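Local coordinates for sulfite reductase [ferredoxin] (Mycobacterium tuberculosis, PDB 1ZJ8), which catalyses the six-electron reduction of sulfite to sulfide, taking electrons from ferredoxin and using one siroheme and one [4Fe-4S] cluster per subunit, at residues Val49-Arg52 and Ile53-Ile56; Lys67-Leu70 and Arg71-Arg75; Val449-Leu452 and Glu453-Glu457; Glu551-Ala554 and Gln555-Ile558; Lys307-Gly310 and Ile311-Arg315. All coordinates share one frame; numbering follows the deposited sequence.

Contact 1 (Val49-Arg52 and Ile53-Ile56)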
# COMPACT_ATOMS: atom_id res chain seq x y z
N VAL A 49 5.58 -2.77 24.60
CA VAL A 49 4.15 -2.78 24.94
C VAL A 49 3.52 -4.16 24.92
O VAL A 49 2.59 -4.41 25.68
CB VAL A 49 3.29 -1.91 23.97
CG1 VAL A 49 1.83 -1.87 24.43
CG2 VAL A 49 3.84 -0.51 23.84
N ARG A 50 4.02 -5.05 24.06
CA ARG A 50 3.42 -6.38 23.93
C ARG A 50 3.13 -7.03 25.29
O ARG A 50 2.07 -7.66 25.45
CB ARG A 50 4.30 -7.29 23.07
CG ARG A 50 3.52 -8.34 22.25
CD ARG A 50 4.45 -9.46 21.78
NE ARG A 50 4.07 -10.05 20.49
CZ ARG A 50 3.46 -11.23 20.32
NH1 ARG A 50 3.08 -11.97 21.36
NH2 ARG A 50 3.21 -11.65 19.09
N GLU A 51 4.05 -6.87 26.25
CA GLU A 51 3.86 -7.41 27.62
C GLU A 51 2.72 -6.67 28.34
O GLU A 51 1.82 -7.30 28.90
CB GLU A 51 5.15 -7.33 28.46
CG GLU A 51 6.38 -8.09 27.89
CD GLU A 51 6.21 -9.62 27.82
OE1 GLU A 51 5.51 -10.10 26.90
OE2 GLU A 51 6.81 -10.34 28.66
N ARG A 52 2.77 -5.34 28.29
CA ARG A 52 1.69 -4.50 28.82
C ARG A 52 0.31 -4.80 28.22
O ARG A 52 -0.71 -4.56 28.88
CB ARG A 52 2.00 -3.01 28.65
CG ARG A 52 2.84 -2.43 29.76
CD ARG A 52 3.15 -0.98 29.48
NE ARG A 52 4.08 -0.81 28.36
CZ ARG A 52 4.50 0.36 27.90
NH1 ARG A 52 4.08 1.49 28.46
NH2 ARG A 52 5.35 0.42 26.88
N ILE A 53 0.27 -5.29 26.98
CA ILE A 53 -1.00 -5.71 26.36
C ILE A 53 -1.46 -6.99 27.03
O ILE A 53 -2.60 -7.09 27.49
CB ILE A 53 -0.87 -5.99 24.83
CG1 ILE A 53 -0.34 -4.77 24.05
CG2 ILE A 53 -2.20 -6.43 24.25
CD1 ILE A 53 -1.32 -3.65 23.84
N GLU A 54 -0.56 -7.98 27.10
CA GLU A 54 -0.92 -9.30 27.62
C GLU A 54 -1.10 -9.31 29.13
O GLU A 54 -1.90 -10.10 29.64
CB GLU A 54 0.13 -10.35 27.26
CG GLU A 54 0.33 -10.58 25.78
CD GLU A 54 1.76 -11.00 25.48
OE1 GLU A 54 2.64 -10.71 26.31
OE2 GLU A 54 1.99 -11.60 24.41
N ASN A 55 -0.35 -8.46 29.84
CA ASN A 55 -0.45 -8.35 31.31
C ASN A 55 -1.61 -7.45 31.74
O ASN A 55 -2.55 -7.91 32.38
CB ASN A 55 0.84 -7.79 31.91
CG ASN A 55 2.02 -8.76 31.81
OD1 ASN A 55 1.86 -9.96 31.52
ND2 ASN A 55 3.22 -8.24 32.07
N ILE A 56 -1.52 -6.18 31.37
CA ILE A 56 -2.47 -5.14 31.80
C ILE A 56 -3.70 -5.04 30.88
O ILE A 56 -4.79 -5.56 31.21
CB ILE A 56 -1.78 -3.71 31.87
CG1 ILE A 56 -0.49 -3.74 32.71
CG2 ILE A 56 -2.77 -2.66 32.39
CD1 ILE A 56 -0.63 -4.36 34.10
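The carbonyl oxygen of R50 is gripped by two backbone N-H groups of the next turn: E54 N donates to R50 O at 3.1 Å (159° at the hydrogen), and I53 N adds a weak second bond to it. Both belong to the first turns of helix 49-60, where I53 N also reaches V49 O at 2.8 Å and N55 N reaches E51 O at 2.6 Å. I56 N closes weakly on R52 O, in a part of the helix that widens into a pi-type turn. Beside these backbone bonds runs an i to i+4 salt bridge, R50 NH1 to E54 OE2 at 3.3 Å. The carboxylate oxygen comes to the edge of the guanidinium, tilted somewhat from its plane, and the two flat groups are turned 75° apart. R50 also makes a cation-pi contact with W158. E54 lies between the R50 guanidinium and the E51 carboxylate, and its salt bridge with R50 may offset the like charges. R52 turns to another helix, where its NH1 pairs with D69. The buried side of the helix is apolar, and V49 and I53 both pack on F74. With V49 CG1 swung anti to the backbone N (chi1 -176°), this methyl lies against the I53 chain, 3.6 Å from I53 CG1 and 3.7 Å from I53 CD1.

Contact 2 (Lys67-Leu70 and Arg71-Arg75)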
# COMPACT_ATOMS: atom_id res chain seq x y z
N LYS A 67 -2.31 6.89 27.18
CA LYS A 67 -2.54 7.57 25.91
C LYS A 67 -1.32 7.57 24.99
O LYS A 67 -1.48 7.63 23.77
CB LYS A 67 -3.13 8.97 26.13
CG LYS A 67 -4.63 8.88 26.44
CD LYS A 67 -5.19 10.09 27.17
CE LYS A 67 -6.65 9.87 27.51
NZ LYS A 67 -7.26 11.07 28.12
N THR A 68 -0.11 7.47 25.55
CA THR A 68 1.10 7.35 24.74
C THR A 68 1.29 5.93 24.17
O THR A 68 1.81 5.75 23.07
CB THR A 68 2.34 7.81 25.53
OG1 THR A 68 2.37 7.16 26.81
CG2 THR A 68 2.30 9.33 25.72
N ASP A 69 0.84 4.92 24.92
CA ASP A 69 0.73 3.57 24.38
C ASP A 69 -0.36 3.51 23.31
O ASP A 69 -0.10 3.08 22.18
CB ASP A 69 0.44 2.56 25.49
CG ASP A 69 1.65 2.31 26.36
OD1 ASP A 69 2.72 2.88 26.08
OD2 ASP A 69 1.52 1.53 27.33
N LEU A 70 -1.57 3.96 23.67
CA LEU A 70 -2.75 3.95 22.79
C LEU A 70 -2.49 4.61 21.45
O LEU A 70 -2.72 4.00 20.42
CB LEU A 70 -3.94 4.66 23.45
CG LEU A 70 -5.24 4.82 22.64
CD1 LEU A 70 -5.77 3.49 22.13
CD2 LEU A 70 -6.30 5.51 23.49
N ARG A 71 -2.00 5.84 21.46
CA ARG A 71 -1.85 6.63 20.23
C ARG A 71 -0.45 6.56 19.57
O ARG A 71 -0.22 7.22 18.55
CB ARG A 71 -2.22 8.10 20.49
CG ARG A 71 -3.72 8.37 20.69
CD ARG A 71 -4.00 9.86 20.92
NE ARG A 71 -4.54 10.11 22.25
CZ ARG A 71 -5.81 10.43 22.54
NH1 ARG A 71 -6.73 10.56 21.58
NH2 ARG A 71 -6.16 10.63 23.81
N GLY A 72 0.47 5.78 20.14
CA GLY A 72 1.86 5.74 19.66
C GLY A 72 2.45 4.34 19.65
O GLY A 72 2.65 3.74 18.59
N ARG A 73 2.73 3.82 20.84
CA ARG A 73 3.47 2.57 20.96
C ARG A 73 2.70 1.35 20.44
O ARG A 73 3.32 0.35 20.04
CB ARG A 73 3.91 2.40 22.41
CG ARG A 73 5.41 2.45 22.60
CD ARG A 73 5.86 2.60 24.07
NE ARG A 73 6.21 4.00 24.38
CZ ARG A 73 5.78 4.69 25.44
NH1 ARG A 73 5.00 4.12 26.36
NH2 ARG A 73 6.15 5.95 25.59
N PHE A 74 1.37 1.42 20.45
CA PHE A 74 0.49 0.36 19.88
C PHE A 74 0.79 0.08 18.40
O PHE A 74 0.70 -1.06 17.94
CB PHE A 74 -0.99 0.77 19.99
CG PHE A 74 -1.71 0.20 21.18
CD1 PHE A 74 -1.16 0.28 22.46
CD2 PHE A 74 -2.97 -0.39 21.04
CE1 PHE A 74 -1.85 -0.24 23.57
CE2 PHE A 74 -3.66 -0.92 22.14
CZ PHE A 74 -3.10 -0.84 23.40
N ARG A 75 1.14 1.12 17.68
CA ARG A 75 1.38 1.03 16.25
C ARG A 75 2.49 0.03 15.94
O ARG A 75 2.41 -0.71 14.96
CB ARG A 75 1.71 2.40 15.70
CG ARG A 75 0.56 3.38 15.89
CD ARG A 75 0.89 4.71 15.33
NE ARG A 75 -0.26 5.60 15.40
CZ ARG A 75 -0.29 6.81 14.86
NH1 ARG A 75 0.76 7.29 14.20
NH2 ARG A 75 -1.38 7.55 14.98
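R71 opens the last turn of helix 67-73 with an ordinary i to i+4 bond, its N donating to K67 O at 3.0 Å. Its side chain, bent at chi3 (-115°), runs alongside K67 in the same direction, and R71 NH1 pairs with E101. R71 NH2 rests on the K67 methylenes, 3.5 Å from K67 CG, although the two like charges are near each other, K67 NZ to R71 NH2 4.5 Å. At G72 the winding widens, and G72 N makes a weak bond to D69 O. R73 N then spans five residues to T68 O at 3.1 Å, the mark of a pi-type turn, and its guanidinium returns to D69 in a salt bridge, R73 NH1 to D69 OD1 at 2.6 Å. Carboxylate and guanidinium planes stand nearly at right angles (82°). R73 NH2 bonds L40 O, and D69 OD2 is met by the hydroxyl of Y57 and by R52 of helix 49-60. F74 N repeats the five-residue span, meeting D69 O at 2.8 Å. The F74 ring places one face over the L70 backbone, with L70 CA 4.0 Å above the ring plane near the rim; around it lie Y57, L79 and F105. The buried carboxylate of D69 thus has partners on both oxygens, and the two arginines beside it would tend to keep it ionised.

Contact 3 (Val449-Leu452 and Glu453-Glu457)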
# COMPACT_ATOMS: atom_id res chain seq x y z
N VAL A 449 -18.40 1.23 -8.84
CA VAL A 449 -17.93 0.29 -9.86
C VAL A 449 -19.10 -0.25 -10.72
O VAL A 449 -19.06 -0.13 -11.95
CB VAL A 449 -17.09 -0.84 -9.22
CG1 VAL A 449 -16.99 -2.03 -10.16
CG2 VAL A 449 -15.70 -0.34 -8.84
N PRO A 450 -20.14 -0.84 -10.10
CA PRO A 450 -21.38 -1.23 -10.82
C PRO A 450 -22.03 -0.11 -11.63
O PRO A 450 -22.38 -0.33 -12.80
CB PRO A 450 -22.34 -1.63 -9.70
CG PRO A 450 -21.52 -1.89 -8.50
CD PRO A 450 -20.19 -1.20 -8.67
N GLU A 451 -22.20 1.06 -11.01
CA GLU A 451 -22.74 2.22 -11.74
C GLU A 451 -21.97 2.45 -13.04
O GLU A 451 -22.56 2.40 -14.11
CB GLU A 451 -22.70 3.51 -10.91
CG GLU A 451 -23.49 4.65 -11.57
CD GLU A 451 -23.41 5.97 -10.82
OE1 GLU A 451 -23.21 5.97 -9.58
OE2 GLU A 451 -23.54 7.01 -11.49
N LEU A 452 -20.65 2.64 -12.92
CA LEU A 452 -19.76 2.82 -14.06
C LEU A 452 -19.87 1.68 -15.06
O LEU A 452 -19.94 1.92 -16.27
CB LEU A 452 -18.31 2.94 -13.56
CG LEU A 452 -18.00 4.20 -12.73
CD1 LEU A 452 -16.57 4.21 -12.20
CD2 LEU A 452 -18.27 5.46 -13.55
N GLU A 453 -19.89 0.45 -14.55
CA GLU A 453 -20.00 -0.73 -15.39
C GLU A 453 -21.20 -0.68 -16.33
O GLU A 453 -21.05 -0.87 -17.53
CB GLU A 453 -20.06 -1.98 -14.51
CG GLU A 453 -18.69 -2.55 -14.17
CD GLU A 453 -18.76 -3.67 -13.13
OE1 GLU A 453 -19.91 -3.93 -12.66
OE2 GLU A 453 -17.70 -4.27 -12.78
N ARG A 454 -22.38 -0.40 -15.79
CA ARG A 454 -23.61 -0.35 -16.61
C ARG A 454 -23.80 0.99 -17.32
O ARG A 454 -24.26 1.04 -18.46
CB ARG A 454 -24.85 -0.67 -15.74
CG ARG A 454 -25.19 0.37 -14.64
CD ARG A 454 -26.30 -0.08 -13.69
NE ARG A 454 -26.35 0.84 -12.55
CZ ARG A 454 -25.88 0.60 -11.32
NH1 ARG A 454 -25.35 -0.58 -11.00
NH2 ARG A 454 -25.95 1.55 -10.40
N ARG A 455 -23.40 2.07 -16.66
CA ARG A 455 -23.55 3.41 -17.23
C ARG A 455 -22.70 3.68 -18.49
O ARG A 455 -23.04 4.51 -19.31
CB ARG A 455 -23.23 4.46 -16.17
CG ARG A 455 -24.23 5.55 -16.10
CD ARG A 455 -23.61 6.90 -16.21
NE ARG A 455 -23.63 7.57 -14.93
CZ ARG A 455 -23.85 8.87 -14.78
NH1 ARG A 455 -24.09 9.64 -15.83
NH2 ARG A 455 -23.86 9.38 -13.56
N LEU A 456 -21.58 2.97 -18.62
CA LEU A 456 -20.64 3.16 -19.70
C LEU A 456 -20.46 1.88 -20.51
O LEU A 456 -19.48 1.74 -21.24
CB LEU A 456 -19.26 3.55 -19.16
CG LEU A 456 -19.11 4.93 -18.52
CD1 LEU A 456 -17.83 4.99 -17.71
CD2 LEU A 456 -19.12 6.01 -19.58
N GLU A 457 -21.40 0.96 -20.40
CA GLU A 457 -21.36 -0.26 -21.22
C GLU A 457 -21.51 0.13 -22.71
O GLU A 457 -20.79 -0.37 -23.56
CB GLU A 457 -22.45 -1.22 -20.74
CG GLU A 457 -22.65 -2.44 -21.61
CD GLU A 457 -23.60 -2.23 -22.78
OE1 GLU A 457 -24.34 -1.23 -22.82
OE2 GLU A 457 -23.59 -3.10 -23.68
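The guanidinium of R454 lies flat against the backbone of E451, with E451 CA 3.5 Å above the plane and over its centre, while the guanidinium of R455 meets the E451 carboxylate edge-on. Both belong to the last turns of helix 442-455, within the nitrite and sulfite reductase 4Fe-4S domain, where P450 lacks an N-H to bond the turn before and the helix is kinked. R454 is folded back over this surface because its CG sits between the backbone N and the carbonyl carbon (chi1 66°); an otherwise extended chain then carries R454 NH1 to 3.4 Å from P450 CB. E451 and R455 run side by side, and their flat groups are almost coplanar, 10° apart. R455 NH2 donates to E451 OE2 at 3.2 Å in a nearly straight bond (161°), and R455 NE adds a weak bond to the same oxygen. This grip would hold the guanidinium flat, and D534 of helix 532-545 gives R455 NH2 a second anionic partner. On another side E453 stretches along the helix, its OE2 3.5 Å from V449 CG1, though this oxygen is bound by S419 and R422. On the side facing helix 420-424, L452 and L456 both touch W421, the first also packing on I536. L456 is the residue where helical geometry ends. It still donates to the helix, L456 N to L452 O at 3.1 Å, and its CD1 lies 4.2 Å from L452 CD2.

Contact 4 (Glu551-Ala554 and Gln555-Ile558)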
# COMPACT_ATOMS: atom_id res chain seq x y z
N GLU A 551 -4.46 6.34 -28.55
CA GLU A 551 -3.90 7.26 -27.55
C GLU A 551 -4.30 6.86 -26.14
O GLU A 551 -5.45 6.54 -25.88
CB GLU A 551 -4.34 8.70 -27.81
CG GLU A 551 -3.47 9.71 -27.06
CD GLU A 551 -3.99 11.14 -27.13
OE1 GLU A 551 -5.17 11.33 -27.49
OE2 GLU A 551 -3.22 12.07 -26.81
N ARG A 552 -3.35 6.91 -25.22
CA ARG A 552 -3.65 6.68 -23.81
C ARG A 552 -4.30 7.91 -23.16
O ARG A 552 -4.15 9.03 -23.64
CB ARG A 552 -2.39 6.26 -23.03
CG ARG A 552 -2.08 4.75 -23.12
CD ARG A 552 -0.64 4.40 -22.71
NE ARG A 552 -0.18 5.21 -21.56
CZ ARG A 552 0.87 6.04 -21.55
NH1 ARG A 552 1.63 6.21 -22.64
NH2 ARG A 552 1.18 6.71 -20.43
N PHE A 553 -5.03 7.66 -22.09
CA PHE A 553 -5.72 8.71 -21.34
C PHE A 553 -4.76 9.78 -20.79
O PHE A 553 -5.03 10.99 -20.89
CB PHE A 553 -6.53 8.08 -20.20
CG PHE A 553 -7.48 9.02 -19.56
CD1 PHE A 553 -8.76 9.17 -20.05
CD2 PHE A 553 -7.09 9.77 -18.47
CE1 PHE A 553 -9.64 10.06 -19.46
CE2 PHE A 553 -7.96 10.66 -17.88
CZ PHE A 553 -9.23 10.80 -18.38
N ALA A 554 -3.63 9.35 -20.23
CA ALA A 554 -2.62 10.27 -19.67
C ALA A 554 -1.99 11.19 -20.73
O ALA A 554 -1.52 12.28 -20.41
CB ALA A 554 -1.52 9.49 -18.95
N GLN A 555 -2.00 10.76 -21.99
CA GLN A 555 -1.55 11.60 -23.09
C GLN A 555 -2.59 12.61 -23.57
O GLN A 555 -2.26 13.76 -23.81
CB GLN A 555 -1.09 10.73 -24.26
CG GLN A 555 0.25 10.08 -23.98
CD GLN A 555 0.64 9.07 -25.02
OE1 GLN A 555 0.16 9.11 -26.17
NE2 GLN A 555 1.49 8.13 -24.64
N TRP A 556 -3.85 12.20 -23.69
CA TRP A 556 -4.92 13.11 -24.10
C TRP A 556 -5.11 14.28 -23.10
O TRP A 556 -5.55 15.37 -23.45
CB TRP A 556 -6.22 12.31 -24.28
CG TRP A 556 -7.37 13.15 -24.57
CD1 TRP A 556 -7.64 13.78 -25.74
CD2 TRP A 556 -8.42 13.50 -23.66
NE1 TRP A 556 -8.81 14.51 -25.62
CE2 TRP A 556 -9.30 14.36 -24.35
CE3 TRP A 556 -8.70 13.18 -22.33
CZ2 TRP A 556 -10.46 14.89 -23.76
CZ3 TRP A 556 -9.84 13.71 -21.73
CH2 TRP A 556 -10.71 14.56 -22.45
N VAL A 557 -4.74 14.02 -21.85
CA VAL A 557 -4.81 14.99 -20.77
C VAL A 557 -3.78 16.12 -20.94
O VAL A 557 -3.91 17.19 -20.34
CB VAL A 557 -4.63 14.22 -19.41
CG1 VAL A 557 -4.46 15.15 -18.24
CG2 VAL A 557 -5.82 13.32 -19.17
N ILE A 558 -2.77 15.91 -21.79
CA ILE A 558 -1.84 16.99 -22.10
C ILE A 558 -2.56 18.14 -22.82
O ILE A 558 -2.34 19.31 -22.48
CB ILE A 558 -0.60 16.50 -22.93
CG1 ILE A 558 -1.01 16.14 -24.39
CG2 ILE A 558 0.14 15.39 -22.13
CD1 ILE A 558 -0.07 15.11 -25.15
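R552 and W556 are joined by the first backbone bond of helix 553-559. W556 N donates to R552 O at 3.2 Å (162°), as expected of a residue at the N-cap, and Q555 N makes a weak bond to the same oxygen. V557 N to F553 O, also 3.2 Å, carries the winding on.

Among the polar side chains, E551, the residue before the cap, reaches forward over the first turn. Its CG lies anti to the backbone N (chi1 -163°) with the chain extended beyond, which brings E551 OE1 to 3.5 Å from W556 CB, at the edge of the indole. E551 OE2 lies near W556 N, but the angle is too poor for a hydrogen bond, so the carboxylate does not cap the helix there; its salt-bridge partner is R559, through OE1. The guanidinium of R552 and the amide of Q555 meet almost at right angles, though the modelled approach of two nitrogen donors leaves the amide orientation doubtful.

The apolar contacts gather on the buried side. F553 and W556 form an oblique pair with planes at 56°; the centroids of the F553 ring and the six-membered ring of W556 are 5.9 Å apart, and F553 CE1 is 4.3 Å from W556 CZ3. V557 CG2 packs on the same phenyl, 3.6 Å from F553 CE2.

Both aromatic rings reach F543 of helix 532-545, F553 meeting it edge-to-face. V557 O accepts a bond from R520 at the start of strand 520-528, and so this short C-terminal helix is held to both helix and sheet.

Contact 5 (Lys307-Gly310 and Ile311-Arg315)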
# COMPACT_ATOMS: atom_id res chain seq x y z
N LYS A 307 15.98 14.62 -1.32
CA LYS A 307 15.81 15.87 -2.07
C LYS A 307 16.96 16.86 -1.78
O LYS A 307 17.53 17.44 -2.71
CB LYS A 307 14.47 16.54 -1.79
CG LYS A 307 14.00 17.41 -2.94
CD LYS A 307 13.25 18.63 -2.45
CE LYS A 307 12.55 19.34 -3.59
NZ LYS A 307 11.48 20.21 -3.06
N ASP A 308 17.29 17.03 -0.50
CA ASP A 308 18.36 17.94 -0.09
C ASP A 308 19.75 17.50 -0.57
O ASP A 308 20.41 18.23 -1.31
CB ASP A 308 18.33 18.11 1.44
CG ASP A 308 17.12 18.91 1.90
OD1 ASP A 308 16.74 19.86 1.17
OD2 ASP A 308 16.57 18.61 2.99
N TRP A 309 20.16 16.29 -0.16
CA TRP A 309 21.49 15.74 -0.49
C TRP A 309 21.77 15.55 -1.98
O TRP A 309 22.85 15.92 -2.47
CB TRP A 309 21.65 14.36 0.14
CG TRP A 309 21.94 14.38 1.60
CD1 TRP A 309 21.83 15.45 2.45
CD2 TRP A 309 22.37 13.27 2.40
NE1 TRP A 309 22.18 15.07 3.72
CE2 TRP A 309 22.51 13.74 3.72
CE3 TRP A 309 22.65 11.93 2.12
CZ2 TRP A 309 22.91 12.91 4.77
CZ3 TRP A 309 23.04 11.10 3.16
CH2 TRP A 309 23.18 11.59 4.47
N GLY A 310 20.82 14.95 -2.68
CA GLY A 310 21.06 14.42 -4.03
C GLY A 310 21.59 13.00 -3.94
O GLY A 310 22.17 12.60 -2.92
N ILE A 311 21.39 12.23 -5.01
CA ILE A 311 21.82 10.82 -5.07
C ILE A 311 23.34 10.62 -4.90
O ILE A 311 23.76 9.77 -4.12
CB ILE A 311 21.32 10.15 -6.39
CG1 ILE A 311 19.87 9.67 -6.23
CG2 ILE A 311 22.21 8.98 -6.82
CD1 ILE A 311 19.70 8.34 -5.48
N ALA A 312 24.16 11.37 -5.63
CA ALA A 312 25.63 11.29 -5.51
C ALA A 312 26.08 11.36 -4.06
O ALA A 312 26.79 10.46 -3.57
CB ALA A 312 26.30 12.39 -6.31
N LYS A 313 25.66 12.41 -3.36
CA LYS A 313 26.04 12.56 -1.96
C LYS A 313 25.57 11.35 -1.10
O LYS A 313 26.28 10.92 -0.17
CB LYS A 313 25.52 13.89 -1.38
CG LYS A 313 26.02 14.13 0.06
CD LYS A 313 25.45 15.37 0.76
CE LYS A 313 25.79 15.34 2.27
NZ LYS A 313 25.30 16.58 2.96
N PHE A 314 24.38 10.83 -1.40
CA PHE A 314 23.80 9.72 -0.62
C PHE A 314 24.57 8.41 -0.86
O PHE A 314 24.90 7.70 0.08
CB PHE A 314 22.32 9.55 -0.97
CG PHE A 314 21.71 8.29 -0.41
CD1 PHE A 314 21.29 8.24 0.92
CD2 PHE A 314 21.56 7.15 -1.22
CE1 PHE A 314 20.74 7.07 1.44
CE2 PHE A 314 21.02 5.99 -0.72
CZ PHE A 314 20.61 5.94 0.62
N ARG A 315 24.83 8.10 -2.13
CA ARG A 315 25.61 6.92 -2.51
C ARG A 315 26.95 6.90 -1.80
O ARG A 315 27.37 5.88 -1.28
CB ARG A 315 25.83 6.90 -4.03
CG ARG A 315 26.69 5.72 -4.52
CD ARG A 315 26.55 5.43 -6.03
NE ARG A 315 27.00 4.07 -6.35
CZ ARG A 315 27.20 3.60 -7.59
NH1 ARG A 315 26.97 4.36 -8.65
NH2 ARG A 315 27.63 2.36 -7.75
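K313 lays its fully extended chain over one face of the W309 indole, at a glycine break between two consecutive helices, 302-309 and 311-323. The pairing depends on both rotamers. W309 has CG anti to its own carbonyl carbon (chi1 -77°), which turns the indole forward onto the first turn of the following helix, whereas K313 sends CG anti to the backbone N (chi1 -175°) and stays straight to the end. The two side chains cross at about a right angle. K313 CE stands 3.8 Å from the centroid of the five-membered ring of W309, almost exactly on its normal, a CH-pi contact. K313 NZ is equally 3.8 Å from that centroid but lies somewhat off the normal: a cation-pi interaction, with the ammonium 3.5 Å from W309 NE1. K313 is exposed, so the aliphatic chain covers the ring while its charge lies at the surface. F314 meets the other part of the indole, at its edge: W309 CE3 lies 3.7 Å from F314 CA and 3.9 Å from F314 CB. Beyond, F314 and W309 share V287 of helix 277-291, and the indole meets Y291. G310 lies at the turn, with a positive phi (87°) that glycine readily adopts: it is the first residue to leave the geometry of helix 302-309 and the N-cap of the next helix. In that role G310 O takes the first bond, from F314 N at 3.2 Å.

How the contacts relate
From the N terminus the order is contact 1, contact 2, contact 5, contact 3, contact 4. Each joins neighbouring turns of a continuous stretch, so none closes a long loop; they lie in series, without nesting or crossing. Contacts 1 and 2 sit on successive helices, 49-60 and 67-73, and touch directly: besides the salt bridge between them, V49 CG2 packs on R73 CB at 3.2 Å. Contact 5 bridges two helices in the first 4Fe-4S domain. Contacts 3 and 4 share the second such domain, with centres about 22 Å apart, and both lean on helix 532-545. Contacts 1 and 4 lie on opposite sides of the chain's centre, about 54 Å between centres.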